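Local coordinates for protein N-acetylgalactosaminyltransferase 7 (Homo sapiens, PDB 6IWR) that belongs to the GT-A-type glycosyltransferases of family 2 and joins such a transferase domain to a ricin-type beta-trefoil lectin domain, at residues 198-201 against 202-205; 438-441 against 442-446; 512-515 against 516-520. All blocks are in the same frame, centred on the assembly; numbering follows the deposited sequence.

Interaction 1 (198-201 against 202-205); sequences LDEY and IKLW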
loop_
_atom_site.group_PDB
_atom_site.type_symbol
_atom_site.label_atom_id
_atom_site.label_comp_id
_atom_site.label_asym_id
_atom_site.label_seq_id
_atom_site.Cartn_x
_atom_site.Cartn_y
_atom_site.Cartn_z
ATOM N N LEU A 198 -22.528 -20.021 20.061
ATOM C CA LEU A 198 -23.489 -19.665 19.039
ATOM C C LEU A 198 -24.744 -20.516 19.051
ATOM O O LEU A 198 -25.835 -19.994 19.012
ATOM C CB LEU A 198 -22.816 -19.734 17.672
ATOM C CG LEU A 198 -23.540 -19.347 16.393
ATOM C CD1 LEU A 198 -24.840 -18.664 16.703
ATOM C CD2 LEU A 198 -22.671 -18.430 15.572
ATOM N N ASP A 199 -24.586 -21.828 19.156
ATOM C CA ASP A 199 -25.737 -22.723 19.233
ATOM C C ASP A 199 -26.624 -22.372 20.411
ATOM O O ASP A 199 -27.850 -22.316 20.281
ATOM C CB ASP A 199 -25.277 -24.162 19.348
ATOM C CG ASP A 199 -24.743 -24.674 18.075
ATOM O OD1 ASP A 199 -25.497 -24.657 17.083
ATOM O OD2 ASP A 199 -23.570 -25.077 18.058
ATOM N N GLU A 200 -26.016 -22.100 21.565
ATOM C CA GLU A 200 -26.799 -21.836 22.764
ATOM C C GLU A 200 -27.456 -20.457 22.713
ATOM O O GLU A 200 -28.655 -20.323 22.999
ATOM C CB GLU A 200 -25.915 -21.990 23.997
ATOM C CG GLU A 200 -26.638 -22.583 25.194
ATOM C CD GLU A 200 -27.138 -23.988 24.936
ATOM O OE1 GLU A 200 -26.453 -24.767 24.224
ATOM O OE2 GLU A 200 -28.230 -24.303 25.451
ATOM N N TYR A 201 -26.700 -19.422 22.325
ATOM C CA TYR A 201 -27.270 -18.075 22.225
ATOM C C TYR A 201 -28.518 -18.066 21.350
ATOM O O TYR A 201 -29.573 -17.537 21.722
ATOM C CB TYR A 201 -26.229 -17.109 21.647
ATOM C CG TYR A 201 -26.749 -15.688 21.482
ATOM C CD1 TYR A 201 -26.729 -14.804 22.565
ATOM C CD2 TYR A 201 -27.284 -15.240 20.273
ATOM C CE1 TYR A 201 -27.205 -13.517 22.457
ATOM C CE2 TYR A 201 -27.750 -13.948 20.155
ATOM C CZ TYR A 201 -27.706 -13.086 21.264
ATOM O OH TYR A 201 -28.175 -11.792 21.185
ATOM N N ILE A 202 -28.404 -18.657 20.175
ATOM C CA ILE A 202 -29.380 -18.631 19.096
ATOM C C ILE A 202 -30.747 -19.118 19.562
ATOM O O ILE A 202 -31.766 -18.808 18.939
ATOM C CB ILE A 202 -28.799 -19.464 17.943
ATOM C CG1 ILE A 202 -28.030 -18.534 17.039
ATOM C CG2 ILE A 202 -29.830 -20.235 17.193
ATOM C CD1 ILE A 202 -28.753 -17.277 16.833
ATOM N N LYS A 203 -30.777 -19.877 20.666
ATOM C CA LYS A 203 -32.044 -20.288 21.263
ATOM C C LYS A 203 -32.893 -19.087 21.661
ATOM O O LYS A 203 -34.102 -19.224 21.873
ATOM C CB LYS A 203 -31.777 -21.210 22.465
ATOM C CG LYS A 203 -31.314 -22.611 22.041
ATOM C CD LYS A 203 -31.089 -23.568 23.188
ATOM C CE LYS A 203 -30.153 -24.694 22.785
ATOM N NZ LYS A 203 -29.884 -25.693 23.861
ATOM N N LEU A 204 -32.278 -17.906 21.732
ATOM C CA LEU A 204 -32.977 -16.666 22.058
ATOM C C LEU A 204 -34.256 -16.471 21.248
ATOM O O LEU A 204 -35.203 -15.839 21.723
ATOM C CB LEU A 204 -32.013 -15.502 21.825
ATOM C CG LEU A 204 -32.231 -14.112 22.407
ATOM C CD1 LEU A 204 -31.867 -13.089 21.329
ATOM C CD2 LEU A 204 -33.637 -13.890 22.951
ATOM N N TRP A 205 -34.302 -16.987 20.015
ATOM C CA TRP A 205 -35.380 -16.707 19.065
ATOM C C TRP A 205 -36.261 -17.925 18.786
ATOM O O TRP A 205 -37.021 -17.936 17.810
ATOM C CB TRP A 205 -34.803 -16.172 17.756
ATOM C CG TRP A 205 -34.176 -14.836 17.864
ATOM C CD1 TRP A 205 -34.818 -13.640 18.022
ATOM C CD2 TRP A 205 -32.781 -14.536 17.781
ATOM N NE1 TRP A 205 -33.910 -12.620 18.072
ATOM C CE2 TRP A 205 -32.650 -13.138 17.930
ATOM C CE3 TRP A 205 -31.631 -15.313 17.618
ATOM C CZ2 TRP A 205 -31.418 -12.496 17.927
ATOM C CZ3 TRP A 205 -30.405 -14.680 17.602
ATOM C CH2 TRP A 205 -30.307 -13.278 17.756
#
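Glu200 and Lys203 form the charged part of this local contact, with OE2 of Glu200 2.7 Å from NZ of Lys203. The lysine runs straight out beyond CG, while the glutamate chain bends at chi2 (63°), and the ammonium reaches the oxygen from above the carboxylate plane. Both residues are exposed at the surface. Neighbouring Asp199 points away and is held by Arg213 and by the backbone N of Glu196.

Three backbone bonds tie the turns together. Ile202 N donates to Leu198 O at 3.1 Å, the usual four-residue step of an alpha helix; the next two links, Lys203 N to Glu200 O and Leu204 N to Tyr201 O (2.7 Å), span only three residues, so helix 197-201 gives way to a 3-10 turn. In the GT-A fold this helix belongs to a beta-alpha-beta crossover between the parallel strands 179-186 and 209-213.

The aromatic contact is made by Tyr201, whose ring swings alongside Leu204 and toward Trp205 because CG stands opposite the backbone N (chi1 179°). Its CE2 approaches CH2 of Trp205 at 3.6 Å, the two ring planes being steeply inclined at 76°. Leu204 CD1 lies 3.9 Å from the phenol OH of Tyr201, an oxygen that His168 engages by a hydrogen bond, and it also sits over one face of the indole.

Among the aliphatic groups, Leu198 and Ile202 lie side by side with CD1 against CG1. Ile202 continues onto Val209 of the following strand, and Trp205 packs on Met164, Val167 and Ile171 of helix 160-173.

Interaction 2 (438-441 against 442-446); sequences LKKF and REDHN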
loop_
_atom_site.group_PDB
_atom_site.type_symbol
_atom_site.label_atom_id
_atom_site.label_comp_id
_atom_site.label_asym_id
_atom_site.label_seq_id
_atom_site.Cartn_x
_atom_site.Cartn_y
_atom_site.Cartn_z
ATOM N N LEU A 438 -23.904 -25.754 -18.648
ATOM C CA LEU A 438 -24.257 -24.343 -18.656
ATOM C C LEU A 438 -24.636 -23.883 -20.053
ATOM O O LEU A 438 -25.625 -23.160 -20.229
ATOM C CB LEU A 438 -23.106 -23.517 -18.088
ATOM C CG LEU A 438 -23.128 -23.585 -16.566
ATOM C CD1 LEU A 438 -21.762 -23.981 -16.092
ATOM C CD2 LEU A 438 -23.520 -22.226 -15.962
ATOM N N LYS A 439 -23.865 -24.289 -21.063
ATOM C CA LYS A 439 -24.222 -23.925 -22.431
ATOM C C LYS A 439 -25.531 -24.581 -22.872
ATOM O O LYS A 439 -26.338 -23.942 -23.558
ATOM C CB LYS A 439 -23.083 -24.283 -23.377
ATOM C CG LYS A 439 -22.265 -23.072 -23.823
ATOM C CD LYS A 439 -20.825 -23.441 -24.181
ATOM C CE LYS A 439 -20.350 -22.567 -25.324
ATOM N NZ LYS A 439 -20.938 -21.178 -25.279
ATOM N N LYS A 440 -25.781 -25.833 -22.470
ATOM C CA LYS A 440 -27.064 -26.450 -22.793
ATOM C C LYS A 440 -28.225 -25.736 -22.095
ATOM O O LYS A 440 -29.315 -25.593 -22.674
ATOM C CB LYS A 440 -27.043 -27.928 -22.428
ATOM C CG LYS A 440 -28.312 -28.650 -22.790
ATOM C CD LYS A 440 -28.113 -30.158 -22.739
ATOM C CE LYS A 440 -29.379 -30.890 -22.310
ATOM N NZ LYS A 440 -30.547 -30.480 -23.093
ATOM N N PHE A 441 -28.019 -25.289 -20.852
ATOM C CA PHE A 441 -29.053 -24.518 -20.165
ATOM C C PHE A 441 -29.489 -23.317 -20.995
ATOM O O PHE A 441 -30.686 -23.106 -21.238
ATOM C CB PHE A 441 -28.549 -24.057 -18.799
ATOM C CG PHE A 441 -29.473 -23.106 -18.113
ATOM C CD1 PHE A 441 -30.488 -23.578 -17.283
ATOM C CD2 PHE A 441 -29.340 -21.731 -18.300
ATOM C CE1 PHE A 441 -31.353 -22.697 -16.656
ATOM C CE2 PHE A 441 -30.188 -20.843 -17.661
ATOM C CZ PHE A 441 -31.204 -21.329 -16.840
ATOM N N ARG A 442 -28.518 -22.520 -21.445
ATOM C CA ARG A 442 -28.830 -21.315 -22.201
ATOM C C ARG A 442 -29.571 -21.643 -23.490
ATOM O O ARG A 442 -30.524 -20.948 -23.860
ATOM C CB ARG A 442 -27.548 -20.556 -22.497
ATOM C CG ARG A 442 -27.797 -19.261 -23.158
ATOM C CD ARG A 442 -26.501 -18.555 -23.443
ATOM N NE ARG A 442 -26.693 -17.531 -24.461
ATOM C CZ ARG A 442 -25.729 -16.735 -24.901
ATOM N NH1 ARG A 442 -24.503 -16.841 -24.409
ATOM N NH2 ARG A 442 -25.997 -15.827 -25.828
ATOM N N GLU A 443 -29.155 -22.702 -24.187
ATOM C CA GLU A 443 -29.851 -23.088 -25.408
ATOM C C GLU A 443 -31.243 -23.637 -25.121
ATOM O O GLU A 443 -32.198 -23.297 -25.818
ATOM C CB GLU A 443 -29.024 -24.100 -26.189
ATOM C CG GLU A 443 -28.173 -23.446 -27.269
ATOM C CD GLU A 443 -27.129 -24.379 -27.864
ATOM O OE1 GLU A 443 -26.683 -25.320 -27.156
ATOM O OE2 GLU A 443 -26.757 -24.161 -29.044
ATOM N N ASP A 444 -31.388 -24.490 -24.112
ATOM C CA ASP A 444 -32.695 -25.093 -23.870
ATOM C C ASP A 444 -33.737 -24.039 -23.528
ATOM O O ASP A 444 -34.887 -24.136 -23.966
ATOM C CB ASP A 444 -32.604 -26.142 -22.762
ATOM C CG ASP A 444 -31.948 -27.436 -23.231
ATOM O OD1 ASP A 444 -31.769 -27.601 -24.456
ATOM O OD2 ASP A 444 -31.582 -28.267 -22.369
ATOM N N HIS A 445 -33.355 -23.021 -22.754
ATOM C CA HIS A 445 -34.250 -21.937 -22.360
ATOM C C HIS A 445 -34.307 -20.794 -23.368
ATOM O O HIS A 445 -34.930 -19.771 -23.084
ATOM C CB HIS A 445 -33.842 -21.388 -20.992
ATOM C CG HIS A 445 -34.107 -22.337 -19.866
ATOM N ND1 HIS A 445 -35.211 -22.236 -19.049
ATOM C CD2 HIS A 445 -33.407 -23.407 -19.419
ATOM C CE1 HIS A 445 -35.179 -23.198 -18.144
ATOM N NE2 HIS A 445 -34.098 -23.927 -18.350
ATOM N N ASN A 446 -33.660 -20.930 -24.522
ATOM C CA ASN A 446 -33.809 -19.971 -25.609
ATOM C C ASN A 446 -33.385 -18.577 -25.179
ATOM O O ASN A 446 -33.980 -17.578 -25.592
ATOM C CB ASN A 446 -35.241 -19.974 -26.126
ATOM C CG ASN A 446 -35.345 -20.548 -27.501
ATOM O OD1 ASN A 446 -35.911 -21.650 -27.706
ATOM N ND2 ASN A 446 -34.793 -19.806 -28.480
#
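Phe441 meets His445 one helical turn further on, and its side chain can be traced outward from the backbone. CB lies close to the amide N of Arg442. With CG turned opposite its own backbone N (chi1 172°), the ring projects outward from the helix, within reach of the residue one turn on. CD2 stays beside Arg442 N, 3.3 Å away, whereas CD1 and CE1, on the other side of the ring, lie beneath the imidazole, His445 CD2 standing over one face of the phenyl toward its rim: CD1 is 3.6 Å from CD2 of His445, and CE1 is 3.5 Å from both CD2 and NE2 of that residue. CZ, at the tip, lies over one face of the imidazole. The rings overlap only toward their rims, their centroids 4.4 Å apart and their planes inclined at 34°, and His445 in turn meets the ring of Phe55.

These residues close helix 436-444, which ends in a Schellman motif. His445 N still donates to Phe441 O at 3.1 Å, and Asn446, with positive phi, is the C-prime residue: its N bonds to Glu443 O, and Cys447 N returns to Arg442 O. Cys447 is joined by a disulfide to Cys366, just beyond helix 355-365.

On another side of the helix, Lys440 bends over at chi3 and chi4 to bring NZ to Asp444 OD2, a salt bridge modelled at 2.5 Å that uses the syn lone pair of the carboxylate. Asp444 N also donates to Lys440 O at 2.8 Å. Arg442 extends away from this side, where NH1 pairs with Asp414 and with the carbonyl of Val411, while Lys439 NZ bonds to Glu410 O.

Interaction 3 (512-515 against 516-520); sequences RINE and ANQLM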
loop_
_atom_site.group_PDB
_atom_site.type_symbol
_atom_site.label_atom_id
_atom_site.label_comp_id
_atom_site.label_asym_id
_atom_site.label_seq_id
_atom_site.Cartn_x
_atom_site.Cartn_y
_atom_site.Cartn_z
ATOM N N ARG A 512 0.836 -5.853 -22.256
ATOM C CA ARG A 512 0.225 -6.063 -23.560
ATOM C C ARG A 512 0.349 -4.774 -24.350
ATOM O O ARG A 512 0.324 -3.676 -23.787
ATOM C CB ARG A 512 -1.260 -6.508 -23.474
ATOM C CG ARG A 512 -2.108 -5.634 -22.587
ATOM C CD ARG A 512 -3.380 -6.315 -22.150
ATOM N NE ARG A 512 -4.502 -5.446 -22.440
ATOM C CZ ARG A 512 -4.961 -4.510 -21.612
ATOM N NH1 ARG A 512 -4.400 -4.325 -20.404
ATOM N NH2 ARG A 512 -5.994 -3.761 -21.996
ATOM N N ILE A 513 0.516 -4.913 -25.659
ATOM C CA ILE A 513 0.540 -3.775 -26.565
ATOM C C ILE A 513 -0.697 -3.823 -27.448
ATOM O O ILE A 513 -1.019 -4.862 -28.037
ATOM C CB ILE A 513 1.823 -3.732 -27.412
ATOM C CG1 ILE A 513 1.995 -2.331 -27.995
ATOM C CG2 ILE A 513 1.731 -4.683 -28.551
ATOM C CD1 ILE A 513 3.178 -2.217 -28.854
ATOM N N ASN A 514 -1.356 -2.676 -27.548
ATOM C CA ASN A 514 -2.580 -2.406 -28.281
ATOM C C ASN A 514 -2.350 -2.305 -29.777
ATOM O O ASN A 514 -1.279 -1.915 -30.239
ATOM C CB ASN A 514 -3.133 -1.043 -27.866
ATOM C CG ASN A 514 -4.307 -1.164 -27.037
ATOM O OD1 ASN A 514 -4.874 -2.256 -26.935
ATOM N ND2 ASN A 514 -4.730 -0.058 -26.435
ATOM N N GLU A 515 -3.423 -2.546 -30.529
ATOM C CA GLU A 515 -3.494 -1.988 -31.874
ATOM C C GLU A 515 -3.580 -0.468 -31.855
ATOM O O GLU A 515 -3.380 0.165 -32.897
ATOM C CB GLU A 515 -4.686 -2.538 -32.643
ATOM C CG GLU A 515 -4.517 -3.956 -33.148
ATOM C CD GLU A 515 -5.677 -4.381 -34.031
ATOM O OE1 GLU A 515 -6.680 -3.628 -34.093
ATOM O OE2 GLU A 515 -5.580 -5.450 -34.672
ATOM N N ALA A 516 -3.890 0.136 -30.705
ATOM C CA ALA A 516 -3.885 1.587 -30.576
ATOM C C ALA A 516 -2.527 2.119 -30.148
ATOM O O ALA A 516 -2.396 3.314 -29.853
ATOM C CB ALA A 516 -4.957 2.043 -29.591
ATOM N N ASN A 517 -1.511 1.265 -30.106
ATOM C CA ASN A 517 -0.182 1.691 -29.725
ATOM C C ASN A 517 -0.088 1.990 -28.227
ATOM O O ASN A 517 0.727 2.809 -27.800
ATOM C CB ASN A 517 0.236 2.899 -30.565
ATOM C CG ASN A 517 0.341 2.561 -32.046
ATOM O OD1 ASN A 517 1.151 1.729 -32.431
ATOM N ND2 ASN A 517 -0.461 3.208 -32.878
ATOM N N GLN A 518 -0.906 1.336 -27.404
ATOM C CA GLN A 518 -0.814 1.507 -25.961
ATOM C C GLN A 518 -0.083 0.314 -25.355
ATOM O O GLN A 518 -0.389 -0.837 -25.677
ATOM C CB GLN A 518 -2.200 1.681 -25.334
ATOM C CG GLN A 518 -3.065 2.777 -25.987
ATOM C CD GLN A 518 -4.427 2.975 -25.296
ATOM O OE1 GLN A 518 -5.263 2.065 -25.247
ATOM N NE2 GLN A 518 -4.648 4.181 -24.763
ATOM N N LEU A 519 0.914 0.601 -24.515
ATOM C CA LEU A 519 1.634 -0.415 -23.756
ATOM C C LEU A 519 1.036 -0.463 -22.353
ATOM O O LEU A 519 1.233 0.464 -21.556
ATOM C CB LEU A 519 3.124 -0.093 -23.695
ATOM C CG LEU A 519 4.133 -1.190 -24.032
ATOM C CD1 LEU A 519 5.480 -0.783 -23.503
ATOM C CD2 LEU A 519 3.721 -2.552 -23.485
ATOM N N MET A 520 0.360 -1.551 -22.034
ATOM C CA MET A 520 -0.441 -1.624 -20.832
ATOM C C MET A 520 -0.134 -2.757 -19.871
ATOM O O MET A 520 0.188 -3.849 -20.270
ATOM C CB MET A 520 -1.902 -1.695 -21.237
ATOM C CG MET A 520 -2.396 -0.422 -21.883
ATOM S SD MET A 520 -3.950 -0.618 -22.730
ATOM C CE MET A 520 -5.059 -0.598 -21.357
#
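The guanidinium of Arg512 carries Met520 CB over one of its faces, with NH1 3.7 Å from that carbon, and its NH2 lies 3.4 Å from the terminal CE of Met520. Arg512 CG sits between the backbone N and the carbonyl carbon (chi1 51°), and a bend at chi3 folds the flat group over the methionine on the partner strand. NH1 bonds to Tyr522 O, and NE makes a weak bond to Ala422 O of helix 417-423. A second flat pair is formed by the amides of Asn514 and Gln518, which lie side by side and nearly coplanar (planes 13° apart). Asn514 ND2 faces Gln518 OE1 at an angle unsuited to a hydrogen bond, while Gln518 NE2 bonds to Glu544 O.

These groups belong to a beta hairpin of the ricin-type beta-trefoil domain, made by strands 511-514 and 519-521. Arg512 and Met520 are a hydrogen-bonded pair, linked by Arg512 N to Met520 O (2.9 Å) and Met520 N to Arg512 O (2.8 Å). Asn514 N then reaches Gln518 O at 2.8 Å. A type I turn from Asn514 to Asn517 reverses the chain; Asn517, with positive phi, occupies the left-handed position of a G1 beta bulge. On the sheet face opposite Arg512 and Met520, Ile513 lies beside Tyr550 and Leu519 beside Trp548.

The three contacts follow one another along the chain without touching. Interaction 1 lies in the family 2 glycosyltransferase region, at the end of a helix that connects two parallel strands of the mixed sheet. Interaction 2 ends helix 436-444, whose residues pack on helices 355-365 and 400-412, with its centre about 43 Å from that of interaction 1. Interaction 3 is a hairpin in the five-stranded antiparallel sheet of the beta-trefoil domain, about 36 Å from interaction 2 between centres. Interactions 1 and 3, about 58 Å apart between centres, lie on opposite sides of the chain's centre, reflecting the two-domain layout of transferase followed by lectin domain.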